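Lipase aflb (Neosartorya fumigata, PDB 6IDY) is a fungal calcium-containing lipase of the alpha/beta-hydrolase type that probably hydrolyses the ester bonds of lipid substrates. Local coordinates at residues A[169-180]-A[407-418]; A[313-321]-A[356-364]. All blocks are in the same frame, centred on the assembly; numbering follows the deposited sequence.

Interaction 1 of 2, residues A[169-180]-A[407-418]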
ATOM      1  N   THR A 169       4.228  -1.502  -2.512  1.00 21.57           N
ATOM      2  CA  THR A 169       5.551  -1.777  -3.069  1.00 22.00           C
ATOM      3  C   THR A 169       6.673  -1.040  -2.349  1.00 25.48           C
ATOM      4  O   THR A 169       6.554   0.164  -2.073  1.00 23.70           O
ATOM      5  CB  THR A 169       5.552  -1.460  -4.568  1.00 28.02           C
ATOM      6  OG1 THR A 169       4.545  -2.238  -5.214  1.00 25.10           O
ATOM      7  CG2 THR A 169       6.897  -1.703  -5.220  1.00 25.58           C
ATOM      8  N   ALA A 170       7.760  -1.790  -2.044  1.00 22.43           N
ATOM      9  CA  ALA A 170       9.022  -1.315  -1.473  1.00 22.26           C
ATOM     10  C   ALA A 170       8.906  -0.602  -0.119  1.00 26.15           C
ATOM     11  O   ALA A 170       9.894  -0.040   0.358  1.00 25.34           O
ATOM     12  CB  ALA A 170       9.718  -0.416  -2.486  1.00 22.96           C
ATOM     13  N   THR A 171       7.714  -0.616   0.497  1.00 22.79           N
ATOM     14  CA  THR A 171       7.506   0.120   1.742  1.00 23.30           C
ATOM     15  C   THR A 171       6.934  -0.779   2.836  1.00 25.71           C
ATOM     16  O   THR A 171       5.873  -1.372   2.631  1.00 24.29           O
ATOM     17  CB  THR A 171       6.670   1.398   1.492  1.00 31.18           C
ATOM     18  OG1 THR A 171       6.888   1.880   0.160  1.00 29.46           O
ATOM     19  CG2 THR A 171       7.003   2.512   2.480  1.00 31.85           C
ATOM     20  N   PRO A 172       7.640  -0.922   3.986  1.00 23.23           N
ATOM     21  CA  PRO A 172       7.117  -1.775   5.072  1.00 23.20           C
ATOM     22  C   PRO A 172       5.802  -1.241   5.630  1.00 25.32           C
ATOM     23  O   PRO A 172       5.612  -0.029   5.687  1.00 24.07           O
ATOM     24  CB  PRO A 172       8.223  -1.735   6.139  1.00 25.49           C
ATOM     25  CG  PRO A 172       9.421  -1.197   5.457  1.00 30.65           C
ATOM     26  CD  PRO A 172       8.919  -0.298   4.375  1.00 25.79           C
ATOM     27  N   ALA A 173       4.915  -2.147   6.050  1.00 21.91           N
ATOM     28  CA  ALA A 173       3.600  -1.834   6.607  1.00 22.11           C
ATOM     29  C   ALA A 173       3.651  -0.941   7.826  1.00 27.31           C
ATOM     30  O   ALA A 173       2.920   0.048   7.881  1.00 27.10           O
ATOM     31  CB  ALA A 173       2.859  -3.117   6.939  1.00 22.93           C
ATOM     32  N   GLY A 174       4.508  -1.300   8.784  1.00 24.80           N
ATOM     33  CA  GLY A 174       4.667  -0.596  10.048  1.00 25.80           C
ATOM     34  C   GLY A 174       4.845   0.894   9.895  1.00 31.67           C
ATOM     35  O   GLY A 174       4.057   1.665  10.450  1.00 31.55           O
ATOM     36  N   THR A 175       5.854   1.307   9.107  1.00 29.81           N
ATOM     37  CA  THR A 175       6.120   2.723   8.861  1.00 30.48           C
ATOM     38  C   THR A 175       5.008   3.353   8.019  1.00 34.02           C
ATOM     39  O   THR A 175       4.550   4.442   8.371  1.00 34.19           O
ATOM     40  CB  THR A 175       7.532   2.956   8.300  1.00 36.80           C
ATOM     41  OG1 THR A 175       8.477   2.496   9.267  1.00 35.63           O
ATOM     42  CG2 THR A 175       7.808   4.425   8.036  1.00 35.54           C
ATOM     43  N   THR A 176       4.570   2.670   6.938  1.00 29.32           N
ATOM     44  CA  THR A 176       3.500   3.119   6.041  1.00 28.67           C
ATOM     45  C   THR A 176       2.246   3.564   6.789  1.00 32.91           C
ATOM     46  O   THR A 176       1.777   4.692   6.605  1.00 34.17           O
ATOM     47  CB  THR A 176       3.145   2.018   5.034  1.00 31.84           C
ATOM     48  OG1 THR A 176       4.283   1.779   4.221  1.00 29.59           O
ATOM     49  CG2 THR A 176       1.915   2.360   4.153  1.00 27.22           C
ATOM     50  N   TYR A 177       1.727   2.680   7.639  1.00 26.54           N
ATOM     51  CA  TYR A 177       0.476   2.910   8.344  1.00 25.65           C
ATOM     52  C   TYR A 177       0.601   3.712   9.632  1.00 29.19           C
ATOM     53  O   TYR A 177      -0.408   4.209  10.118  1.00 28.61           O
ATOM     54  CB  TYR A 177      -0.229   1.578   8.567  1.00 25.05           C
ATOM     55  CG  TYR A 177      -0.752   1.032   7.256  1.00 23.29           C
ATOM     56  CD1 TYR A 177      -1.781   1.674   6.572  1.00 24.10           C
ATOM     57  CD2 TYR A 177      -0.179  -0.093   6.669  1.00 22.70           C
ATOM     58  CE1 TYR A 177      -2.244   1.200   5.348  1.00 22.66           C
ATOM     59  CE2 TYR A 177      -0.645  -0.587   5.448  1.00 22.30           C
ATOM     60  CZ  TYR A 177      -1.689   0.057   4.801  1.00 24.61           C
ATOM     61  OH  TYR A 177      -2.194  -0.431   3.626  1.00 22.36           O
ATOM     62  N   TYR A 178       1.825   3.908  10.138  1.00 25.71           N
ATOM     63  CA  TYR A 178       2.090   4.718  11.327  1.00 25.96           C
ATOM     64  C   TYR A 178       1.529   6.141  11.115  1.00 28.93           C
ATOM     65  O   TYR A 178       0.934   6.709  12.031  1.00 29.01           O
ATOM     66  CB  TYR A 178       3.612   4.756  11.598  1.00 27.74           C
ATOM     67  CG  TYR A 178       4.035   5.615  12.769  1.00 30.28           C
ATOM     68  CD1 TYR A 178       4.126   5.086  14.051  1.00 32.79           C
ATOM     69  CD2 TYR A 178       4.395   6.949  12.585  1.00 31.51           C
ATOM     70  CE1 TYR A 178       4.531   5.871  15.132  1.00 35.00           C
ATOM     71  CE2 TYR A 178       4.800   7.744  13.657  1.00 33.33           C
ATOM     72  CZ  TYR A 178       4.858   7.202  14.931  1.00 43.15           C
ATOM     73  OH  TYR A 178       5.266   7.979  15.987  1.00 48.00           O
ATOM     74  N   PHE A 179       1.684   6.681   9.890  1.00 24.22           N
ATOM     75  CA  PHE A 179       1.254   8.022   9.507  1.00 23.73           C
ATOM     76  C   PHE A 179      -0.152   8.107   8.890  1.00 27.37           C
ATOM     77  O   PHE A 179      -0.517   9.162   8.357  1.00 28.19           O
ATOM     78  CB  PHE A 179       2.294   8.644   8.564  1.00 25.36           C
ATOM     79  CG  PHE A 179       3.657   8.864   9.175  1.00 27.35           C
ATOM     80  CD1 PHE A 179       3.862   9.867  10.118  1.00 30.79           C
ATOM     81  CD2 PHE A 179       4.749   8.103   8.771  1.00 28.54           C
ATOM     82  CE1 PHE A 179       5.126  10.087  10.668  1.00 31.83           C
ATOM     83  CE2 PHE A 179       6.018   8.336   9.308  1.00 31.64           C
ATOM     84  CZ  PHE A 179       6.198   9.331  10.247  1.00 30.61           C
ATOM     85  N   ASN A 180      -0.952   7.027   8.958  1.00 21.29           N
ATOM     86  CA  ASN A 180      -2.297   7.087   8.395  1.00 20.33           C
ATOM     87  C   ASN A 180      -3.243   6.036   8.987  1.00 24.36           C
ATOM     88  O   ASN A 180      -3.622   6.169  10.146  1.00 25.14           O
ATOM     89  CB  ASN A 180      -2.290   7.064   6.848  1.00 18.48           C
ATOM     90  CG  ASN A 180      -1.311   6.096   6.253  1.00 24.83           C
ATOM     91  OD1 ASN A 180      -1.586   4.904   6.154  1.00 22.78           O
ATOM     92  ND2 ASN A 180      -0.159   6.589   5.835  1.00 16.88           N
ATOM     93  N   ASP A 407       1.312  13.533   9.774  1.00 27.37           N
ATOM     94  CA  ASP A 407       0.761  12.357   9.097  1.00 25.90           C
ATOM     95  C   ASP A 407       0.867  12.526   7.576  1.00 29.02           C
ATOM     96  O   ASP A 407       1.304  11.598   6.903  1.00 27.72           O
ATOM     97  CB  ASP A 407      -0.686  12.116   9.541  1.00 27.10           C
ATOM     98  CG  ASP A 407      -0.811  11.806  11.022  1.00 31.15           C
ATOM     99  OD1 ASP A 407      -0.136  10.868  11.489  1.00 30.33           O
ATOM    100  OD2 ASP A 407      -1.597  12.492  11.706  1.00 35.62           O
ATOM    101  N   LEU A 408       0.532  13.731   7.053  1.00 26.47           N
ATOM    102  CA  LEU A 408       0.650  14.091   5.636  1.00 26.52           C
ATOM    103  C   LEU A 408       2.137  14.000   5.231  1.00 29.89           C
ATOM    104  O   LEU A 408       2.464  13.328   4.252  1.00 29.24           O
ATOM    105  CB  LEU A 408       0.125  15.537   5.413  1.00 27.39           C
ATOM    106  CG  LEU A 408      -0.187  16.022   3.973  1.00 32.29           C
ATOM    107  CD1 LEU A 408      -0.924  17.322   4.012  1.00 33.39           C
ATOM    108  CD2 LEU A 408       1.072  16.237   3.137  1.00 34.30           C
ATOM    109  N   LEU A 409       3.025  14.675   5.995  1.00 25.83           N
ATOM    110  CA  LEU A 409       4.471  14.712   5.725  1.00 25.08           C
ATOM    111  C   LEU A 409       5.133  13.346   5.801  1.00 27.15           C
ATOM    112  O   LEU A 409       5.904  12.995   4.911  1.00 25.86           O
ATOM    113  CB  LEU A 409       5.201  15.728   6.622  1.00 25.83           C
ATOM    114  CG  LEU A 409       4.624  17.158   6.690  1.00 31.06           C
ATOM    115  CD1 LEU A 409       5.390  18.013   7.691  1.00 31.45           C
ATOM    116  CD2 LEU A 409       4.588  17.825   5.320  1.00 31.95           C
ATOM    117  N   GLY A 410       4.809  12.588   6.846  1.00 24.42           N
ATOM    118  CA  GLY A 410       5.333  11.247   7.067  1.00 24.02           C
ATOM    119  C   GLY A 410       4.948  10.270   5.976  1.00 27.38           C
ATOM    120  O   GLY A 410       5.787   9.478   5.539  1.00 26.56           O
ATOM    121  N   THR A 411       3.679  10.330   5.514  1.00 23.86           N
ATOM    122  CA  THR A 411       3.166   9.491   4.416  1.00 22.60           C
ATOM    123  C   THR A 411       3.939   9.792   3.122  1.00 26.02           C
ATOM    124  O   THR A 411       4.282   8.878   2.384  1.00 25.95           O
ATOM    125  CB  THR A 411       1.651   9.670   4.262  1.00 27.79           C
ATOM    126  OG1 THR A 411       1.013   9.298   5.485  1.00 27.51           O
ATOM    127  CG2 THR A 411       1.064   8.857   3.105  1.00 23.97           C
ATOM    128  N   GLU A 412       4.222  11.069   2.861  1.00 22.96           N
ATOM    129  CA  GLU A 412       4.993  11.498   1.695  1.00 22.35           C
ATOM    130  C   GLU A 412       6.447  11.020   1.783  1.00 26.60           C
ATOM    131  O   GLU A 412       7.012  10.591   0.775  1.00 25.71           O
ATOM    132  CB  GLU A 412       4.916  13.034   1.522  1.00 23.63           C
ATOM    133  CG  GLU A 412       3.605  13.501   0.896  1.00 26.63           C
ATOM    134  CD  GLU A 412       3.222  12.821  -0.407  1.00 28.00           C
ATOM    135  OE1 GLU A 412       4.135  12.492  -1.195  1.00 25.93           O
ATOM    136  OE2 GLU A 412       2.011  12.618  -0.648  1.00 23.13           O
ATOM    137  N   GLY A 413       7.004  11.046   2.998  1.00 24.07           N
ATOM    138  CA  GLY A 413       8.360  10.598   3.296  1.00 24.23           C
ATOM    139  C   GLY A 413       8.623   9.127   3.018  1.00 27.59           C
ATOM    140  O   GLY A 413       9.784   8.727   2.931  1.00 27.87           O
ATOM    141  N   LEU A 414       7.551   8.309   2.860  1.00 22.38           N
ATOM    142  CA  LEU A 414       7.620   6.872   2.554  1.00 21.55           C
ATOM    143  C   LEU A 414       8.333   6.574   1.236  1.00 25.13           C
ATOM    144  O   LEU A 414       8.906   5.492   1.081  1.00 24.59           O
ATOM    145  CB  LEU A 414       6.218   6.247   2.502  1.00 21.36           C
ATOM    146  CG  LEU A 414       5.386   6.261   3.773  1.00 27.00           C
ATOM    147  CD1 LEU A 414       3.975   5.747   3.483  1.00 26.82           C
ATOM    148  CD2 LEU A 414       6.067   5.485   4.901  1.00 29.60           C
ATOM    149  N   LEU A 415       8.270   7.521   0.282  1.00 21.95           N
ATOM    150  CA  LEU A 415       8.910   7.412  -1.026  1.00 22.35           C
ATOM    151  C   LEU A 415      10.413   7.270  -0.893  1.00 26.25           C
ATOM    152  O   LEU A 415      11.038   6.622  -1.731  1.00 25.00           O
ATOM    153  CB  LEU A 415       8.573   8.627  -1.901  1.00 23.04           C
ATOM    154  CG  LEU A 415       7.114   8.752  -2.346  1.00 28.40           C
ATOM    155  CD1 LEU A 415       6.886  10.071  -3.011  1.00 29.10           C
ATOM    156  CD2 LEU A 415       6.702   7.615  -3.269  1.00 29.50           C
ATOM    157  N   LEU A 416      10.986   7.853   0.179  1.00 24.05           N
ATOM    158  CA  LEU A 416      12.418   7.786   0.473  1.00 24.44           C
ATOM    159  C   LEU A 416      12.811   6.369   0.878  1.00 26.78           C
ATOM    160  O   LEU A 416      13.860   5.879   0.467  1.00 26.60           O
ATOM    161  CB  LEU A 416      12.805   8.805   1.554  1.00 25.50           C
ATOM    162  CG  LEU A 416      12.400  10.267   1.295  1.00 31.33           C
ATOM    163  CD1 LEU A 416      12.610  11.110   2.542  1.00 32.23           C
ATOM    164  CD2 LEU A 416      13.177  10.873   0.114  1.00 34.62           C
ATOM    165  N   ILE A 417      11.945   5.693   1.641  1.00 23.22           N
ATOM    166  CA  ILE A 417      12.157   4.299   2.040  1.00 22.12           C
ATOM    167  C   ILE A 417      11.984   3.404   0.801  1.00 23.82           C
ATOM    168  O   ILE A 417      12.829   2.536   0.546  1.00 22.86           O
ATOM    169  CB  ILE A 417      11.220   3.889   3.208  1.00 24.46           C
ATOM    170  CG1 ILE A 417      11.609   4.631   4.499  1.00 25.80           C
ATOM    171  CG2 ILE A 417      11.238   2.367   3.415  1.00 23.88           C
ATOM    172  CD1 ILE A 417      10.572   4.543   5.608  1.00 32.89           C
ATOM    173  N   ALA A 418      10.909   3.653   0.019  1.00 19.12           N
ATOM    174  CA  ALA A 418      10.626   2.898  -1.203  1.00 18.66           C
ATOM    175  C   ALA A 418      11.825   2.921  -2.162  1.00 23.68           C
ATOM    176  O   ALA A 418      12.198   1.866  -2.678  1.00 23.66           O
ATOM    177  CB  ALA A 418       9.363   3.416  -1.882  1.00 18.43           C
TER

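Interaction 2 of 2, residues A[313-321]-A[356-364]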
ATOM      1  N   ILE A 313     -10.352   3.107  -3.900  1.00 18.59           N
ATOM      2  CA  ILE A 313     -10.221   4.561  -3.757  1.00 18.29           C
ATOM      3  C   ILE A 313      -8.937   4.981  -4.444  1.00 21.89           C
ATOM      4  O   ILE A 313      -7.861   4.477  -4.115  1.00 21.41           O
ATOM      5  CB  ILE A 313     -10.325   5.055  -2.277  1.00 21.29           C
ATOM      6  CG1 ILE A 313     -11.488   4.347  -1.508  1.00 21.58           C
ATOM      7  CG2 ILE A 313     -10.491   6.580  -2.245  1.00 20.71           C
ATOM      8  CD1 ILE A 313     -11.357   4.266  -0.023  1.00 25.20           C
ATOM      9  N   TYR A 314      -9.051   5.880  -5.426  1.00 18.29           N
ATOM     10  CA  TYR A 314      -7.907   6.265  -6.257  1.00 17.62           C
ATOM     11  C   TYR A 314      -7.990   7.682  -6.778  1.00 21.82           C
ATOM     12  O   TYR A 314      -9.074   8.262  -6.828  1.00 20.51           O
ATOM     13  CB  TYR A 314      -7.754   5.258  -7.423  1.00 17.24           C
ATOM     14  CG  TYR A 314      -9.000   5.122  -8.274  1.00 17.81           C
ATOM     15  CD1 TYR A 314     -10.089   4.362  -7.841  1.00 19.24           C
ATOM     16  CD2 TYR A 314      -9.073   5.708  -9.533  1.00 18.45           C
ATOM     17  CE1 TYR A 314     -11.227   4.209  -8.635  1.00 17.93           C
ATOM     18  CE2 TYR A 314     -10.202   5.560 -10.337  1.00 19.42           C
ATOM     19  CZ  TYR A 314     -11.279   4.814  -9.881  1.00 21.76           C
ATOM     20  OH  TYR A 314     -12.397   4.699 -10.664  1.00 20.04           O
ATOM     21  N   SER A 315      -6.839   8.206  -7.237  1.00 19.12           N
ATOM     22  CA  SER A 315      -6.691   9.585  -7.685  1.00 18.92           C
ATOM     23  C   SER A 315      -6.053   9.736  -9.065  1.00 23.31           C
ATOM     24  O   SER A 315      -5.120   9.005  -9.396  1.00 23.02           O
ATOM     25  CB  SER A 315      -5.851  10.342  -6.657  1.00 21.14           C
ATOM     26  OG  SER A 315      -5.554  11.679  -7.026  1.00 24.64           O
ATOM     27  N   THR A 316      -6.493  10.759  -9.821  1.00 20.46           N
ATOM     28  CA  THR A 316      -5.938  11.144 -11.129  1.00 20.49           C
ATOM     29  C   THR A 316      -4.446  11.512 -10.969  1.00 24.32           C
ATOM     30  O   THR A 316      -3.637  11.218 -11.851  1.00 23.15           O
ATOM     31  CB  THR A 316      -6.735  12.352 -11.684  1.00 28.14           C
ATOM     32  OG1 THR A 316      -8.035  11.907 -12.055  1.00 26.00           O
ATOM     33  CG2 THR A 316      -6.070  13.021 -12.909  1.00 28.87           C
ATOM     34  N   PHE A 317      -4.096  12.132  -9.828  1.00 21.12           N
ATOM     35  CA  PHE A 317      -2.748  12.630  -9.544  1.00 20.41           C
ATOM     36  C   PHE A 317      -1.793  11.557  -9.020  1.00 24.44           C
ATOM     37  O   PHE A 317      -0.726  11.879  -8.493  1.00 23.82           O
ATOM     38  CB  PHE A 317      -2.823  13.859  -8.626  1.00 21.84           C
ATOM     39  CG  PHE A 317      -3.617  14.967  -9.283  1.00 23.16           C
ATOM     40  CD1 PHE A 317      -3.074  15.708 -10.330  1.00 25.57           C
ATOM     41  CD2 PHE A 317      -4.926  15.227  -8.898  1.00 24.57           C
ATOM     42  CE1 PHE A 317      -3.825  16.692 -10.973  1.00 27.46           C
ATOM     43  CE2 PHE A 317      -5.672  16.229  -9.527  1.00 27.70           C
ATOM     44  CZ  PHE A 317      -5.120  16.951 -10.563  1.00 26.76           C
ATOM     45  N   ASP A 318      -2.136  10.276  -9.250  1.00 20.89           N
ATOM     46  CA  ASP A 318      -1.288   9.137  -8.900  1.00 19.55           C
ATOM     47  C   ASP A 318      -0.046   9.188  -9.819  1.00 22.67           C
ATOM     48  O   ASP A 318      -0.182   9.097 -11.036  1.00 21.47           O
ATOM     49  CB  ASP A 318      -2.065   7.821  -9.113  1.00 19.88           C
ATOM     50  CG  ASP A 318      -1.418   6.609  -8.484  1.00 20.80           C
ATOM     51  OD1 ASP A 318      -0.203   6.402  -8.701  1.00 20.01           O
ATOM     52  OD2 ASP A 318      -2.125   5.855  -7.798  1.00 22.55           O
ATOM     53  N   GLU A 319       1.146   9.372  -9.232  1.00 19.37           N
ATOM     54  CA  GLU A 319       2.419   9.491  -9.959  1.00 19.24           C
ATOM     55  C   GLU A 319       3.091   8.137 -10.251  1.00 24.06           C
ATOM     56  O   GLU A 319       4.139   8.094 -10.899  1.00 24.66           O
ATOM     57  CB  GLU A 319       3.370  10.449  -9.197  1.00 20.60           C
ATOM     58  CG  GLU A 319       4.142   9.824  -8.037  1.00 25.43           C
ATOM     59  CD  GLU A 319       3.423   9.553  -6.726  1.00 33.24           C
ATOM     60  OE1 GLU A 319       2.175   9.653  -6.664  1.00 21.01           O
ATOM     61  OE2 GLU A 319       4.126   9.232  -5.745  1.00 25.88           O
ATOM     62  N   ILE A 320       2.501   7.045  -9.754  1.00 21.19           N
ATOM     63  CA  ILE A 320       3.036   5.685  -9.880  1.00 20.78           C
ATOM     64  C   ILE A 320       2.238   4.857 -10.873  1.00 21.96           C
ATOM     65  O   ILE A 320       2.816   4.159 -11.707  1.00 20.71           O
ATOM     66  CB  ILE A 320       3.042   4.975  -8.480  1.00 23.73           C
ATOM     67  CG1 ILE A 320       3.759   5.809  -7.369  1.00 23.98           C
ATOM     68  CG2 ILE A 320       3.590   3.549  -8.568  1.00 23.63           C
ATOM     69  CD1 ILE A 320       5.187   6.097  -7.513  1.00 30.32           C
ATOM     70  N   VAL A 321       0.912   4.888 -10.726  1.00 18.87           N
ATOM     71  CA  VAL A 321      -0.027   4.090 -11.507  1.00 18.25           C
ATOM     72  C   VAL A 321      -0.819   4.960 -12.452  1.00 22.97           C
ATOM     73  O   VAL A 321      -1.387   5.967 -12.038  1.00 22.71           O
ATOM     74  CB  VAL A 321      -0.960   3.253 -10.579  1.00 21.15           C
ATOM     75  CG1 VAL A 321      -1.904   2.355 -11.384  1.00 20.23           C
ATOM     76  CG2 VAL A 321      -0.157   2.431  -9.567  1.00 20.68           C
ATOM     77  N   GLY A 356     -10.822  16.540  -3.625  1.00 25.14           N
ATOM     78  CA  GLY A 356     -10.613  16.116  -5.004  1.00 24.61           C
ATOM     79  C   GLY A 356      -9.380  16.754  -5.624  1.00 29.14           C
ATOM     80  O   GLY A 356      -9.228  16.751  -6.846  1.00 28.73           O
ATOM     81  N   GLY A 357      -8.502  17.294  -4.776  1.00 26.26           N
ATOM     82  CA  GLY A 357      -7.274  17.965  -5.187  1.00 26.29           C
ATOM     83  C   GLY A 357      -6.126  17.035  -5.528  1.00 29.88           C
ATOM     84  O   GLY A 357      -6.341  15.876  -5.902  1.00 27.95           O
ATOM     85  N   VAL A 358      -4.891  17.552  -5.399  1.00 26.44           N
ATOM     86  CA  VAL A 358      -3.666  16.823  -5.740  1.00 25.35           C
ATOM     87  C   VAL A 358      -3.311  15.803  -4.650  1.00 28.74           C
ATOM     88  O   VAL A 358      -2.618  16.125  -3.680  1.00 29.95           O
ATOM     89  CB  VAL A 358      -2.486  17.778  -6.114  1.00 29.05           C
ATOM     90  CG1 VAL A 358      -1.237  16.995  -6.519  1.00 28.77           C
ATOM     91  CG2 VAL A 358      -2.889  18.736  -7.234  1.00 28.48           C
ATOM     92  N   TYR A 359      -3.817  14.573  -4.816  1.00 23.44           N
ATOM     93  CA  TYR A 359      -3.535  13.460  -3.922  1.00 21.84           C
ATOM     94  C   TYR A 359      -2.758  12.431  -4.684  1.00 24.44           C
ATOM     95  O   TYR A 359      -3.252  11.844  -5.644  1.00 22.47           O
ATOM     96  CB  TYR A 359      -4.803  12.875  -3.274  1.00 21.96           C
ATOM     97  CG  TYR A 359      -5.407  13.832  -2.276  1.00 22.62           C
ATOM     98  CD1 TYR A 359      -6.298  14.822  -2.683  1.00 23.78           C
ATOM     99  CD2 TYR A 359      -5.036  13.798  -0.932  1.00 23.11           C
ATOM    100  CE1 TYR A 359      -6.822  15.740  -1.778  1.00 24.32           C
ATOM    101  CE2 TYR A 359      -5.564  14.706  -0.013  1.00 23.96           C
ATOM    102  CZ  TYR A 359      -6.468  15.665  -0.442  1.00 28.80           C
ATOM    103  OH  TYR A 359      -6.995  16.574   0.430  1.00 29.15           O
ATOM    104  N   THR A 360      -1.513  12.240  -4.269  1.00 21.94           N
ATOM    105  CA  THR A 360      -0.568  11.311  -4.885  1.00 21.41           C
ATOM    106  C   THR A 360      -0.987   9.849  -4.615  1.00 24.63           C
ATOM    107  O   THR A 360      -1.989   9.600  -3.937  1.00 24.13           O
ATOM    108  CB  THR A 360       0.819  11.594  -4.313  1.00 26.27           C
ATOM    109  OG1 THR A 360       0.730  11.500  -2.893  1.00 24.14           O
ATOM    110  CG2 THR A 360       1.364  12.969  -4.704  1.00 23.06           C
ATOM    111  N   HIS A 361      -0.210   8.894  -5.140  1.00 20.01           N
ATOM    112  CA  HIS A 361      -0.408   7.458  -4.946  1.00 18.22           C
ATOM    113  C   HIS A 361      -0.452   7.179  -3.437  1.00 22.08           C
ATOM    114  O   HIS A 361      -1.388   6.538  -2.959  1.00 21.59           O
ATOM    115  CB  HIS A 361       0.759   6.716  -5.609  1.00 18.02           C
ATOM    116  CG  HIS A 361       0.673   5.225  -5.550  1.00 20.21           C
ATOM    117  ND1 HIS A 361      -0.269   4.524  -6.283  1.00 21.24           N
ATOM    118  CD2 HIS A 361       1.471   4.346  -4.908  1.00 21.35           C
ATOM    119  CE1 HIS A 361      -0.034   3.247  -6.035  1.00 20.26           C
ATOM    120  NE2 HIS A 361       1.009   3.093  -5.224  1.00 20.72           N
ATOM    121  N   GLU A 362       0.537   7.721  -2.694  1.00 19.51           N
ATOM    122  CA  GLU A 362       0.659   7.651  -1.231  1.00 19.25           C
ATOM    123  C   GLU A 362      -0.343   8.586  -0.548  1.00 24.38           C
ATOM    124  O   GLU A 362      -0.871   8.235   0.498  1.00 25.05           O
ATOM    125  CB  GLU A 362       2.113   7.915  -0.752  1.00 20.66           C
ATOM    126  CG  GLU A 362       2.724   9.283  -1.084  1.00 25.60           C
ATOM    127  CD  GLU A 362       3.165   9.551  -2.516  1.00 33.54           C
ATOM    128  OE1 GLU A 362       3.079   8.627  -3.354  1.00 21.32           O
ATOM    129  OE2 GLU A 362       3.586  10.693  -2.807  1.00 22.19           O
ATOM    130  N   GLY A 363      -0.625   9.729  -1.177  1.00 21.35           N
ATOM    131  CA  GLY A 363      -1.547  10.755  -0.685  1.00 21.35           C
ATOM    132  C   GLY A 363      -2.971  10.317  -0.425  1.00 25.26           C
ATOM    133  O   GLY A 363      -3.638  10.896   0.433  1.00 26.03           O
ATOM    134  N   VAL A 364      -3.456   9.286  -1.142  1.00 21.02           N
ATOM    135  CA  VAL A 364      -4.819   8.770  -0.932  1.00 20.07           C
ATOM    136  C   VAL A 364      -4.954   8.203   0.516  1.00 22.75           C
ATOM    137  O   VAL A 364      -6.042   8.263   1.093  1.00 22.22           O
ATOM    138  CB  VAL A 364      -5.296   7.794  -2.055  1.00 22.68           C
ATOM    139  CG1 VAL A 364      -6.779   7.436  -1.892  1.00 22.42           C
ATOM    140  CG2 VAL A 364      -5.067   8.394  -3.438  1.00 21.90           C
TER

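Interaction 1 of 2, residues A[169-180]-A[407-418]
Asp407 sets its CB 3.2 Å from Phe179 O, while its carboxylate is held from outside the pair: OD1 forms a salt bridge with Lys183, which also binds Tyr178 O, and OD2 accepts from Gly404 N. One turn on, the missing side chain of Gly410 makes room for an aromatic ring. Gly410 CA lies 3.4 Å from the centroid of the Phe179 ring, almost on its normal, in a CH-pi contact, and Tyr178 CD2 sits over the opposite face. The ring reaches this slot because Phe179 CG stands beside its own backbone N (chi1 -64°). Thr411 supplies the polar link. Its OG1 accepts from Asn180 ND2 at 3.0 Å, in the plane of the amide and with an N-H...O angle of 154°, and itself donates a hydrogen bond to Asp407 O, which Thr411 N approaches from the other face. Leu414 then pushes into the helix 173-178: CD2 meets Thr175 CG2 at 3.7 Å, both methyls rest against Thr176 CA, and Leu414 CB touches the methyl of Thr171. Ile417 splits its branches, CG2 going to Pro172 CD at 3.7 Å and CD1 to Thr175 CG2. Finally Ala418 CA points a C-H at Ala170 O (3.4 Å), and its CB meets Ala170 CB. The helical segments 173-178 and 414-418 run nearly antiparallel, at 163°. Next to Ala170, Thr169 OG1 is bonded to Gln234 just after the strand 227-232, a setting consistent with the oxyanion-hole region of related lipases. The chemistry is therefore divided: the Asp407 end combines one oriented amide-hydroxyl bond, chained on to a helix carbonyl, with the Phe179 ring laid on Gly410, whereas methyl packing and a C-H...O contact close the Ala418 end, beside the probable active site.

Interaction 2 of 2, residues A[313-321]-A[356-364]
Ile320 lays its CB over one face of the His361 ring, 3.9 Å from the centroid and offset toward the rim, while Val321 CG2 approaches CE1 obliquely. In the plane of the same ring lies Asp318 OD2, which takes the bond from His361 ND1 at 2.7 Å on its syn side, with an N-H...O angle of 169°. The carboxylate is steadied by its other oxygen: OD1 accepts from Ile320 N, which closes an Asx turn, and from Val321 N one residue further on in an Asx motif, and the two bonds together limit its rotation. Since His361 NE2 is bonded to Ser233 OG, the three side chains form a hydrogen-bonded Ser-His-Asp chain, consistent with the catalytic triad of alpha/beta-hydrolase lipases. A second carboxylate seats the histidine backbone. Glu319, bent at chi2 (-76°), turns back so that OE1 receives His361 N at 2.9 Å through its syn lone pair; Glu319 OE2 and Glu362 OE1 are 2.7 Å apart, so one of the acids is probably protonated. Toward the other end, Ser315 OG reaches Tyr359 O at 2.7 Å in the carbonyl plane and also accepts from Phe317 N, closing an ST turn. The Phe317 ring takes Val358 CG2 over its face, 4.1 Å from the centroid, and Val364 CG1 packs on Ile313 CG2. The strand 310-314 carries Ile313 within the central sheet, bonded to Ala258 and Ser260 and, through Tyr314, to the edge strand 341-345 at Asn344; the helix 368-379 packs against Ile313 and Val364, the helix 346-349 against Ser315 and Phe317, and Met84 of the helix 81-90 against Glu319, Thr360 and Glu362.

From the N terminus the chain first meets 169-180, after the sheet strand 161-166, and the loop opened there closes only 227 residues later, when 407-418 returns in interaction 1. Inside that span run the strands 190-195, 227-232 and 253-259, then 313-321 and 356-364, whose own short loop of 34 residues is closed by interaction 2. The two contacts are thus nested, not crossed. They also touch, with Thr360 OG1 probably hydrogen-bonded to Glu412 OE2 and Thr411 CG2 packed on Glu362 O. Together they tie the late helices 405-412 and 414-424 to the loops at the C-terminal ends of the parallel strands.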